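Local structure of 1,3-alpha-isomaltosidase (Kribbella flavida DSM 17836, 5X3I) at residues A[658-668]-A[695-703]; A[636-646]-A[675-683]. The protein hydrolyses the alpha-1,3-glucosidic linkages of a cyclic tetrasaccharide derived from starch, releasing isomaltose inside the cell. The protein carries 1 engineered substitution. One frame throughout, in Å; residues are numbered along the deposited sequence.

Interaction 1 (A[658-668]-A[695-703]); sequences LFFDHENDPEI and TTYLPAGEW. With SO4 (sulfate ion), chain K.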
# COMPACT_ATOMS: atom_id res chain seq x y z
N LEU A 658 -19.49 0.04 -11.53
CA LEU A 658 -20.75 -0.34 -12.14
C LEU A 658 -20.66 -1.59 -13.03
O LEU A 658 -21.68 -2.19 -13.34
CB LEU A 658 -21.32 0.82 -12.95
CG LEU A 658 -22.22 1.79 -12.18
CD1 LEU A 658 -21.43 2.56 -11.15
CD2 LEU A 658 -22.91 2.74 -13.13
N PHE A 659 -19.46 -2.00 -13.43
CA PHE A 659 -19.36 -3.13 -14.35
C PHE A 659 -19.73 -4.45 -13.68
O PHE A 659 -19.98 -5.44 -14.35
CB PHE A 659 -17.98 -3.21 -15.01
CG PHE A 659 -16.87 -3.74 -14.12
CD1 PHE A 659 -16.64 -5.10 -14.01
CD2 PHE A 659 -16.02 -2.87 -13.47
CE1 PHE A 659 -15.62 -5.58 -13.22
CE2 PHE A 659 -14.99 -3.35 -12.69
CZ PHE A 659 -14.79 -4.70 -12.57
N PHE A 660 -19.80 -4.47 -12.35
CA PHE A 660 -20.19 -5.69 -11.65
C PHE A 660 -21.65 -6.02 -11.87
O PHE A 660 -22.01 -7.17 -12.12
CB PHE A 660 -19.91 -5.57 -10.14
CG PHE A 660 -18.48 -5.85 -9.78
CD1 PHE A 660 -18.10 -7.13 -9.42
CD2 PHE A 660 -17.53 -4.86 -9.83
CE1 PHE A 660 -16.79 -7.39 -9.10
CE2 PHE A 660 -16.22 -5.12 -9.52
CZ PHE A 660 -15.84 -6.39 -9.15
N ASP A 661 -22.50 -5.01 -11.83
CA ASP A 661 -23.92 -5.22 -12.01
C ASP A 661 -24.39 -4.91 -13.42
O ASP A 661 -25.46 -5.27 -13.78
CB ASP A 661 -24.73 -4.42 -11.01
CG ASP A 661 -24.45 -4.81 -9.57
OD1 ASP A 661 -24.42 -5.97 -9.27
OD2 ASP A 661 -24.26 -3.92 -8.77
N HIS A 662 -23.60 -4.20 -14.19
CA HIS A 662 -24.01 -3.77 -15.51
C HIS A 662 -22.94 -4.01 -16.57
O HIS A 662 -22.60 -3.13 -17.31
CB HIS A 662 -24.37 -2.31 -15.45
CG HIS A 662 -25.33 -1.96 -14.36
ND1 HIS A 662 -26.68 -2.15 -14.48
CD2 HIS A 662 -25.13 -1.44 -13.14
CE1 HIS A 662 -27.27 -1.77 -13.36
NE2 HIS A 662 -26.35 -1.33 -12.54
N GLU A 663 -22.43 -5.21 -16.64
CA GLU A 663 -21.30 -5.48 -17.50
C GLU A 663 -21.53 -5.06 -18.98
O GLU A 663 -20.59 -4.62 -19.61
CB GLU A 663 -20.83 -6.92 -17.35
CG GLU A 663 -21.95 -7.91 -17.49
CD GLU A 663 -21.53 -9.30 -17.19
OE1 GLU A 663 -22.26 -9.94 -16.46
OE2 GLU A 663 -20.49 -9.74 -17.71
N ASN A 664 -22.78 -5.14 -19.48
CA ASN A 664 -23.11 -4.95 -20.88
C ASN A 664 -23.56 -3.54 -21.22
O ASN A 664 -23.96 -3.27 -22.35
CB ASN A 664 -24.20 -5.94 -21.29
CG ASN A 664 -23.73 -7.38 -21.19
OD1 ASN A 664 -22.58 -7.69 -21.52
ND2 ASN A 664 -24.60 -8.26 -20.71
N ASP A 665 -23.50 -2.64 -20.25
CA ASP A 665 -23.77 -1.24 -20.51
C ASP A 665 -22.47 -0.52 -20.83
O ASP A 665 -21.64 -0.32 -19.95
CB ASP A 665 -24.47 -0.58 -19.32
CG ASP A 665 -24.92 0.84 -19.60
OD1 ASP A 665 -24.40 1.47 -20.54
OD2 ASP A 665 -25.80 1.35 -18.88
N PRO A 666 -22.30 -0.10 -22.09
CA PRO A 666 -21.07 0.55 -22.54
C PRO A 666 -20.87 1.92 -21.91
O PRO A 666 -19.73 2.35 -21.75
CB PRO A 666 -21.25 0.66 -24.05
CG PRO A 666 -22.73 0.64 -24.26
CD PRO A 666 -23.28 -0.25 -23.19
N GLU A 667 -21.96 2.59 -21.57
CA GLU A 667 -21.87 3.95 -21.07
C GLU A 667 -21.15 4.08 -19.72
O GLU A 667 -20.59 5.13 -19.41
CB GLU A 667 -23.27 4.56 -20.97
CG GLU A 667 -23.30 6.00 -20.50
CD GLU A 667 -22.60 6.96 -21.44
OE1 GLU A 667 -22.34 6.57 -22.60
OE2 GLU A 667 -22.32 8.10 -21.03
N ILE A 668 -21.14 3.01 -18.94
CA ILE A 668 -20.55 3.06 -17.60
C ILE A 668 -19.08 3.50 -17.62
O ILE A 668 -18.62 4.17 -16.70
CB ILE A 668 -20.66 1.71 -16.88
CG1 ILE A 668 -19.79 0.65 -17.56
CG2 ILE A 668 -22.11 1.26 -16.78
CD1 ILE A 668 -20.03 -0.74 -17.07
N THR A 695 -23.20 15.95 -13.12
CA THR A 695 -23.99 15.02 -13.90
C THR A 695 -23.62 13.58 -13.58
O THR A 695 -22.45 13.22 -13.57
CB THR A 695 -23.83 15.27 -15.40
OG1 THR A 695 -24.28 16.60 -15.70
CG2 THR A 695 -24.65 14.27 -16.19
N THR A 696 -24.65 12.78 -13.33
CA THR A 696 -24.49 11.40 -12.93
C THR A 696 -25.15 10.48 -13.95
O THR A 696 -26.22 10.80 -14.47
CB THR A 696 -25.12 11.15 -11.54
OG1 THR A 696 -24.52 12.02 -10.57
CG2 THR A 696 -24.94 9.72 -11.11
N TYR A 697 -24.51 9.36 -14.27
CA TYR A 697 -25.14 8.40 -15.16
C TYR A 697 -25.74 7.27 -14.36
O TYR A 697 -25.03 6.49 -13.72
CB TYR A 697 -24.15 7.85 -16.19
CG TYR A 697 -24.73 6.70 -16.99
CD1 TYR A 697 -25.64 6.94 -18.01
CD2 TYR A 697 -24.39 5.39 -16.72
CE1 TYR A 697 -26.19 5.91 -18.74
CE2 TYR A 697 -24.93 4.35 -17.45
CZ TYR A 697 -25.83 4.62 -18.46
OH TYR A 697 -26.37 3.58 -19.18
N LEU A 698 -27.06 7.18 -14.40
CA LEU A 698 -27.77 6.12 -13.71
C LEU A 698 -28.06 4.99 -14.68
O LEU A 698 -28.75 5.18 -15.67
CB LEU A 698 -29.07 6.65 -13.11
CG LEU A 698 -28.95 7.78 -12.09
CD1 LEU A 698 -30.32 8.21 -11.62
CD2 LEU A 698 -28.11 7.33 -10.91
N PRO A 699 -27.56 3.79 -14.37
CA PRO A 699 -27.80 2.62 -15.22
C PRO A 699 -29.25 2.16 -15.14
O PRO A 699 -30.07 2.84 -14.51
CB PRO A 699 -26.86 1.57 -14.64
CG PRO A 699 -26.71 1.96 -13.21
CD PRO A 699 -26.76 3.46 -13.18
N ALA A 700 -29.56 1.02 -15.74
CA ALA A 700 -30.92 0.52 -15.80
C ALA A 700 -31.49 0.30 -14.41
O ALA A 700 -30.75 0.04 -13.47
CB ALA A 700 -30.97 -0.77 -16.59
N GLY A 701 -32.82 0.39 -14.30
CA GLY A 701 -33.52 0.33 -13.03
C GLY A 701 -34.11 1.66 -12.62
O GLY A 701 -33.97 2.65 -13.33
N GLU A 702 -34.79 1.68 -11.47
CA GLU A 702 -35.49 2.88 -11.01
C GLU A 702 -34.78 3.54 -9.84
O GLU A 702 -34.35 2.87 -8.91
CB GLU A 702 -36.93 2.54 -10.63
CG GLU A 702 -37.74 1.93 -11.75
CD GLU A 702 -39.21 2.30 -11.66
OE1 GLU A 702 -39.51 3.51 -11.67
OE2 GLU A 702 -40.05 1.38 -11.56
N TRP A 703 -34.70 4.87 -9.87
CA TRP A 703 -33.86 5.59 -8.94
C TRP A 703 -34.58 6.72 -8.21
O TRP A 703 -35.52 7.32 -8.73
CB TRP A 703 -32.64 6.15 -9.66
CG TRP A 703 -31.80 5.09 -10.26
CD1 TRP A 703 -31.86 4.61 -11.54
CD2 TRP A 703 -30.76 4.35 -9.61
NE1 TRP A 703 -30.93 3.62 -11.72
CE2 TRP A 703 -30.24 3.44 -10.55
CE3 TRP A 703 -30.22 4.36 -8.32
CZ2 TRP A 703 -29.21 2.56 -10.24
CZ3 TRP A 703 -29.20 3.49 -8.02
CH2 TRP A 703 -28.71 2.60 -8.98
S SO4 K . -35.61 -0.97 -8.55
O1 SO4 K . -36.99 -0.55 -8.39
O2 SO4 K . -34.99 -1.03 -7.24
O3 SO4 K . -35.55 -2.28 -9.19
O4 SO4 K . -34.90 -0.01 -9.39
O HOH W 1 -27.74 0.01 -17.83
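Two CH-pi contacts and one carboxylate-phenol hydrogen bond hold His662, Asp665 and Glu667, in the loop after strand 655-656, against Tyr697 and Pro699, at the end of strand 693-698, within the C-terminal beta domain of this family 31 hydrolase. Pro699 CB sits over the centre of the His662 ring, 3.5 Å from its centroid, while Asp661 CB lies toward the rim of the opposite face. Leu658 CD2 extends the apolar patch, 3.9 Å from Pro699 CG. Replacing His662 by an alanine would probably leave the Pro699 ring without its flat partner and open a gap beside it. Glu667 CG, held opposite the backbone N (chi1 -178°), lies over the middle of the Tyr697 ring, 3.4 Å from its centroid; the bend at chi2 then carries the carboxylate away to Asn670 and His671. At the ring's edge Tyr697 OH donates to Asp665 OD2; the modelled 2.3 Å is very short and its exact length doubtful. Asp665 OD1 accepts from Glu667 N at 2.9 Å, an Asx turn that helps fix the carboxylate. A water donates to Asp665 OD2 and accepts from Ala700 N. Phenol aside, these backbone and water bonds would favour an ionised Asp665.

Interaction 2 (A[636-646]-A[675-683]); sequences LVPYLTEQAAR and YLLGDELLI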
# COMPACT_ATOMS: atom_id res chain seq x y z
N LEU A 636 -25.72 5.63 8.80
CA LEU A 636 -25.45 4.66 7.75
C LEU A 636 -24.81 3.38 8.24
O LEU A 636 -24.69 2.42 7.49
CB LEU A 636 -24.53 5.27 6.69
CG LEU A 636 -25.15 5.90 5.46
CD1 LEU A 636 -24.05 6.48 4.57
CD2 LEU A 636 -25.95 4.87 4.70
N VAL A 637 -24.38 3.36 9.50
CA VAL A 637 -23.62 2.21 9.99
C VAL A 637 -24.39 0.88 9.87
O VAL A 637 -23.80 -0.11 9.44
CB VAL A 637 -23.13 2.42 11.43
CG1 VAL A 637 -22.56 1.12 12.00
CG2 VAL A 637 -22.08 3.51 11.47
N PRO A 638 -25.69 0.85 10.22
CA PRO A 638 -26.38 -0.43 10.01
C PRO A 638 -26.44 -0.87 8.53
O PRO A 638 -26.33 -2.06 8.25
CB PRO A 638 -27.79 -0.17 10.55
CG PRO A 638 -27.60 0.93 11.56
CD PRO A 638 -26.53 1.80 10.96
N TYR A 639 -26.63 0.06 7.61
CA TYR A 639 -26.61 -0.26 6.19
C TYR A 639 -25.25 -0.82 5.77
O TYR A 639 -25.17 -1.89 5.16
CB TYR A 639 -26.94 0.97 5.34
CG TYR A 639 -26.80 0.73 3.85
CD1 TYR A 639 -27.75 -0.01 3.15
CD2 TYR A 639 -25.73 1.24 3.13
CE1 TYR A 639 -27.64 -0.23 1.79
CE2 TYR A 639 -25.60 1.03 1.76
CZ TYR A 639 -26.56 0.28 1.10
OH TYR A 639 -26.45 0.05 -0.25
N LEU A 640 -24.18 -0.11 6.12
CA LEU A 640 -22.82 -0.51 5.76
C LEU A 640 -22.52 -1.89 6.30
O LEU A 640 -21.96 -2.72 5.60
CB LEU A 640 -21.80 0.51 6.27
CG LEU A 640 -21.83 1.84 5.52
CD1 LEU A 640 -21.15 2.96 6.28
CD2 LEU A 640 -21.19 1.68 4.13
N THR A 641 -22.92 -2.13 7.55
CA THR A 641 -22.72 -3.41 8.20
C THR A 641 -23.42 -4.54 7.44
O THR A 641 -22.85 -5.59 7.21
CB THR A 641 -23.23 -3.38 9.68
OG1 THR A 641 -22.54 -2.36 10.41
CG2 THR A 641 -23.02 -4.70 10.33
N GLU A 642 -24.67 -4.31 7.05
CA GLU A 642 -25.39 -5.33 6.31
C GLU A 642 -24.75 -5.55 4.94
O GLU A 642 -24.56 -6.68 4.52
CB GLU A 642 -26.85 -4.96 6.13
CG GLU A 642 -27.63 -6.06 5.46
CD GLU A 642 -29.12 -5.83 5.50
OE1 GLU A 642 -29.59 -4.84 4.92
OE2 GLU A 642 -29.81 -6.64 6.12
N GLN A 643 -24.42 -4.46 4.27
CA GLN A 643 -23.83 -4.54 2.93
C GLN A 643 -22.44 -5.19 2.96
O GLN A 643 -22.10 -5.96 2.06
CB GLN A 643 -23.77 -3.15 2.31
CG GLN A 643 -25.13 -2.60 1.94
CD GLN A 643 -25.90 -3.52 0.98
OE1 GLN A 643 -25.33 -4.09 0.05
NE2 GLN A 643 -27.19 -3.67 1.23
N ALA A 644 -21.65 -4.90 3.99
CA ALA A 644 -20.34 -5.53 4.15
C ALA A 644 -20.49 -7.04 4.29
O ALA A 644 -19.71 -7.81 3.73
CB ALA A 644 -19.60 -4.97 5.35
N ALA A 645 -21.51 -7.45 5.04
CA ALA A 645 -21.77 -8.86 5.21
C ALA A 645 -22.15 -9.50 3.86
O ALA A 645 -21.75 -10.62 3.58
CB ALA A 645 -22.86 -9.08 6.24
N ARG A 646 -22.93 -8.80 3.05
CA ARG A 646 -23.32 -9.33 1.74
C ARG A 646 -22.10 -9.43 0.81
O ARG A 646 -21.92 -10.43 0.11
CB ARG A 646 -24.41 -8.46 1.10
CG ARG A 646 -25.77 -8.60 1.79
CD ARG A 646 -26.89 -7.91 1.01
NE ARG A 646 -26.87 -8.27 -0.41
CZ ARG A 646 -27.45 -9.35 -0.93
NH1 ARG A 646 -28.10 -10.21 -0.16
NH2 ARG A 646 -27.36 -9.58 -2.24
N TYR A 675 -19.74 4.90 -8.41
CA TYR A 675 -19.81 3.55 -7.87
C TYR A 675 -21.07 3.33 -7.06
O TYR A 675 -21.71 4.27 -6.61
CB TYR A 675 -18.58 3.25 -7.01
CG TYR A 675 -18.41 4.19 -5.84
CD1 TYR A 675 -17.78 5.41 -5.99
CD2 TYR A 675 -18.88 3.84 -4.57
CE1 TYR A 675 -17.62 6.26 -4.92
CE2 TYR A 675 -18.72 4.68 -3.50
CZ TYR A 675 -18.10 5.89 -3.68
OH TYR A 675 -17.95 6.73 -2.62
N LEU A 676 -21.40 2.06 -6.87
CA LEU A 676 -22.46 1.69 -5.96
C LEU A 676 -21.84 1.41 -4.60
O LEU A 676 -20.84 0.70 -4.52
CB LEU A 676 -23.22 0.47 -6.47
CG LEU A 676 -23.97 0.65 -7.79
CD1 LEU A 676 -24.34 -0.70 -8.36
CD2 LEU A 676 -25.22 1.49 -7.57
N LEU A 677 -22.41 1.99 -3.55
CA LEU A 677 -22.02 1.63 -2.19
C LEU A 677 -23.00 0.57 -1.72
O LEU A 677 -24.15 0.87 -1.39
CB LEU A 677 -22.04 2.86 -1.29
CG LEU A 677 -21.75 2.67 0.21
CD1 LEU A 677 -20.28 2.44 0.43
CD2 LEU A 677 -22.21 3.89 0.99
N GLY A 678 -22.53 -0.67 -1.64
CA GLY A 678 -23.44 -1.79 -1.49
C GLY A 678 -24.40 -1.90 -2.67
O GLY A 678 -24.20 -1.26 -3.70
N ASP A 679 -25.44 -2.69 -2.50
CA ASP A 679 -26.44 -2.90 -3.54
C ASP A 679 -27.25 -1.64 -3.87
O ASP A 679 -27.55 -1.38 -5.03
CB ASP A 679 -27.42 -4.01 -3.15
CG ASP A 679 -26.77 -5.36 -3.07
OD1 ASP A 679 -25.70 -5.53 -3.66
OD2 ASP A 679 -27.34 -6.26 -2.44
N GLU A 680 -27.64 -0.89 -2.84
CA GLU A 680 -28.69 0.11 -3.00
C GLU A 680 -28.36 1.56 -3.34
O GLU A 680 -29.24 2.30 -3.75
CB GLU A 680 -29.53 0.13 -1.71
CG GLU A 680 -29.77 -1.24 -1.10
CD GLU A 680 -30.49 -2.21 -2.01
OE1 GLU A 680 -31.00 -1.79 -3.07
OE2 GLU A 680 -30.57 -3.40 -1.66
N LEU A 681 -27.10 1.98 -3.20
CA LEU A 681 -26.80 3.40 -3.34
C LEU A 681 -25.74 3.66 -4.40
O LEU A 681 -24.69 3.04 -4.39
CB LEU A 681 -26.33 3.99 -2.01
CG LEU A 681 -27.29 4.06 -0.83
CD1 LEU A 681 -26.54 4.51 0.43
CD2 LEU A 681 -28.44 4.99 -1.12
N LEU A 682 -26.00 4.63 -5.27
CA LEU A 682 -25.04 5.05 -6.27
C LEU A 682 -24.45 6.40 -5.90
O LEU A 682 -25.18 7.37 -5.66
CB LEU A 682 -25.69 5.09 -7.66
CG LEU A 682 -24.76 5.27 -8.87
CD1 LEU A 682 -25.37 4.63 -10.09
CD2 LEU A 682 -24.52 6.73 -9.14
N ILE A 683 -23.13 6.45 -5.84
CA ILE A 683 -22.42 7.64 -5.40
C ILE A 683 -21.69 8.28 -6.58
O ILE A 683 -21.14 7.58 -7.42
CB ILE A 683 -21.40 7.31 -4.30
CG1 ILE A 683 -21.98 6.29 -3.31
CG2 ILE A 683 -20.92 8.57 -3.62
CD1 ILE A 683 -23.25 6.75 -2.61
O HOH W 2 -28.97 -5.42 -0.48
O HOH W 3 -24.97 -8.28 -2.98
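Tyr639, Gln643 and Arg646 of helix 622-650, the long helix at the end of the TIM-barrel part of the chain, grip the turn of a beta hairpin (strands 675-677 and 681-683) in the C-terminal beta domain. Gln643 shows the fit atom by atom. Its CB lies 4.0 Å from Gly678 CA, and CG, at a similar distance from that CA, also leans over the rim of one face of the Tyr639 ring. The bend at chi2 (-57°) then turns CD toward the hairpin, and OE1 takes the N-H of Asp679 at 2.9 Å, nearly straight at 167°, with the donor well above the amide carbonyl plane. NE2 donates to a water that also donates to Asp679 OD2 and Glu680 OE2. At Gly678 a CB would probably clash with Gln643 CG and Tyr639 OH, and the positive phi of this residue also favours glycine. Tyr639 is gripped twice through its hydroxyl: OH donates to Leu677 O at 2.7 Å, in the carbonyl plane, and accepts from Glu680 N at 3.0 Å. Alongside, Leu640 CD2 packs on Leu677 CD1, and Leu681 CD1 meets Tyr639 CE2 at 3.8 Å. Outside the pair, Glu680 is paired with Arg731 and Asp679 with Arg656. At the end of the contact Arg646 makes a salt bridge to Asp679, planes 67° apart: its NE reaches OD2 at 2.9 Å in a weak hydrogen bond, while a water joins Arg646 NH2 to Asp679 OD1.

How the interactions relate
From the N terminus the chain runs along helix 622-650, which carries 636-646, through strand 655-656 into the loop 658-668, then through the hairpin 675-683 and on to 695-703. Interaction 2 closes a loop when the hairpin returns to the helix; interaction 1 closes the next when 695-703 returns to 658-668. Interaction 1 opens inside interaction 2 and ends beyond it, so the two cross. Interaction 2 ties the long helix at the end of the barrel part to the C-terminal beta domain, whereas interaction 1 ties parts of that domain together. Their centres lie about 17 Å apart, yet they touch: Leu682 CD1 packs against Pro699 CD at 3.6 Å, and Leu658 CD1 against Tyr675 CA.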